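Local coordinates for protein cadherin-23 (Mus musculus, PDB 5UZ8) that probably serves in calcium-dependent cell adhesion and inner-ear mechanotransduction, through a chain of cadherin repeats with calcium ions bound at their junctions, at residues A[195-198]-A[199-203]. Numbering follows the deposited sequence. Where two conformers were deposited one is given.
Sequences PGDV and ASNRR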
loop_
_atom_site.group_PDB
_atom_site.type_symbol
_atom_site.label_atom_id
_atom_site.label_comp_id
_atom_site.label_asym_id
_atom_site.label_seq_id
_atom_site.Cartn_x
_atom_site.Cartn_y
_atom_site.Cartn_z
ATOM N N PRO A 195 -2.579 -14.236 10.697
ATOM C CA PRO A 195 -2.737 -13.438 11.905
ATOM C C PRO A 195 -2.771 -14.275 13.180
ATOM O O PRO A 195 -3.249 -15.410 13.202
ATOM C CB PRO A 195 -4.055 -12.658 11.646
ATOM C CG PRO A 195 -4.819 -13.555 10.708
ATOM C CD PRO A 195 -3.746 -14.129 9.802
ATOM N N GLY A 196 -2.185 -13.721 14.231
ATOM C CA GLY A 196 -2.148 -14.340 15.529
ATOM C C GLY A 196 -1.002 -15.323 15.736
ATOM O O GLY A 196 -0.725 -15.698 16.862
ATOM N N ASP A 197 -0.334 -15.763 14.674
ATOM C CA ASP A 197 0.742 -16.756 14.828
ATOM C C ASP A 197 2.023 -15.982 15.198
ATOM O O ASP A 197 2.051 -14.733 15.202
ATOM C CB ASP A 197 0.872 -17.576 13.521
ATOM C CG ASP A 197 1.570 -18.945 13.701
ATOM O OD1 ASP A 197 2.200 -19.204 14.751
ATOM O OD2 ASP A 197 1.508 -19.768 12.758
ATOM N N VAL A 198 3.074 -16.708 15.550
ATOM C CA VAL A 198 4.365 -16.069 15.846
ATOM C C VAL A 198 4.965 -15.434 14.599
ATOM O O VAL A 198 4.738 -15.918 13.489
ATOM C CB VAL A 198 5.401 -17.041 16.474
ATOM C CG1 VAL A 198 5.095 -17.240 17.955
ATOM C CG2 VAL A 198 5.472 -18.370 15.724
ATOM N N ALA A 199 5.749 -14.377 14.811
ATOM C CA ALA A 199 6.302 -13.561 13.721
ATOM C C ALA A 199 7.024 -14.393 12.653
ATOM O O ALA A 199 6.922 -14.098 11.461
ATOM C CB ALA A 199 7.235 -12.502 14.286
ATOM N N SER A 200 7.722 -15.433 13.092
ATOM C CA SER A 200 8.481 -16.309 12.195
ATOM C C SER A 200 7.661 -17.164 11.217
ATOM O O SER A 200 8.243 -17.647 10.242
ATOM C CB SER A 200 9.437 -17.208 13.004
ATOM O OG SER A 200 8.776 -18.364 13.508
ATOM N N ASN A 201 6.336 -17.346 11.447
ATOM C CA ASN A 201 5.490 -18.104 10.490
ATOM C C ASN A 201 4.520 -17.139 9.784
ATOM O O ASN A 201 3.598 -17.588 9.153
ATOM C CB ASN A 201 4.742 -19.326 11.164
ATOM C CG ASN A 201 4.223 -20.430 10.150
ATOM O OD1 ASN A 201 4.764 -20.666 9.063
ATOM N ND2 ASN A 201 3.185 -21.123 10.560
ATOM N N ARG A 202 4.793 -15.836 9.835
ATOM C CA ARG A 202 4.005 -14.834 9.100
ATOM C C ARG A 202 4.835 -14.275 7.958
ATOM O O ARG A 202 5.998 -13.919 8.168
ATOM C CB ARG A 202 3.556 -13.702 10.017
ATOM C CG ARG A 202 2.707 -14.181 11.185
ATOM C CD ARG A 202 2.038 -13.051 11.954
ATOM N NE ARG A 202 0.971 -12.460 11.177
ATOM C CZ ARG A 202 0.297 -11.366 11.501
ATOM N NH1 ARG A 202 0.541 -10.702 12.629
ATOM N NH2 ARG A 202 -0.622 -10.914 10.681
ATOM N N ARG A 203 4.235 -14.191 6.780
ATOM C CA ARG A 203 4.850 -13.644 5.595
ATOM C C ARG A 203 4.199 -12.312 5.256
ATOM O O ARG A 203 3.040 -12.058 5.584
ATOM C CB ARG A 203 4.685 -14.613 4.413
ATOM C CG ARG A 203 5.518 -15.853 4.487
ATOM C CD ARG A 203 5.204 -16.830 3.363
ATOM N NE ARG A 203 6.159 -17.944 3.331
ATOM C CZ ARG A 203 7.359 -17.928 2.745
ATOM N NH1 ARG A 203 8.107 -19.013 2.771
ATOM N NH2 ARG A 203 7.813 -16.862 2.099
HETATM O O HOH W 1 1.056 -12.212 15.379
#
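Val198 O accepts the backbone N-H of Asn201 at 3.0 Å (N-H...O 162°), closing a type I beta turn over Ala199 and Ser200, a short 3-10 segment; Arg202 N then hydrogen-bonds Ala199 O. Beside this turn the side chains of Asp197 and Asn201 meet: in one of the two conformers of Asn201, ND2 donates to the syn side of Asp197 OD2 at 3.1 Å, tilted out of the carboxylate plane, with the amide and carboxylate planes almost perpendicular (86°), so the bond may be only partial. Asp197 also turns OD1 back to take the N-H of Val198 at 2.8 Å. Asn194 ND2 is a second donor to OD2. With an alanine in place of Asp197, the N-H of Val198 and the amide of Asn201 would probably each lose this carboxylate as acceptor. The loop is the hairpin connection between strands 184-193 and 204-214 of a cadherin repeat, at the end facing the preceding repeat; the Asn201 side chain lies about 8 Å from a calcium ion and touches Phe148, and Arg203 N bonds Asp193 OD1, both residues being calcium ligands. Arg202 runs back along the loop, its CG 3.5 Å from Val198 O, and a bend at chi3 (71°) lays one guanidinium face over Pro195 CA, toward its rim, with Gly196 N more distant over the centre. NE bonds Asp193 O and NH2 forms a salt bridge with Glu152, while a water donating to Asp197 O at 2.7 Å is weakly bound by Arg202 NH1.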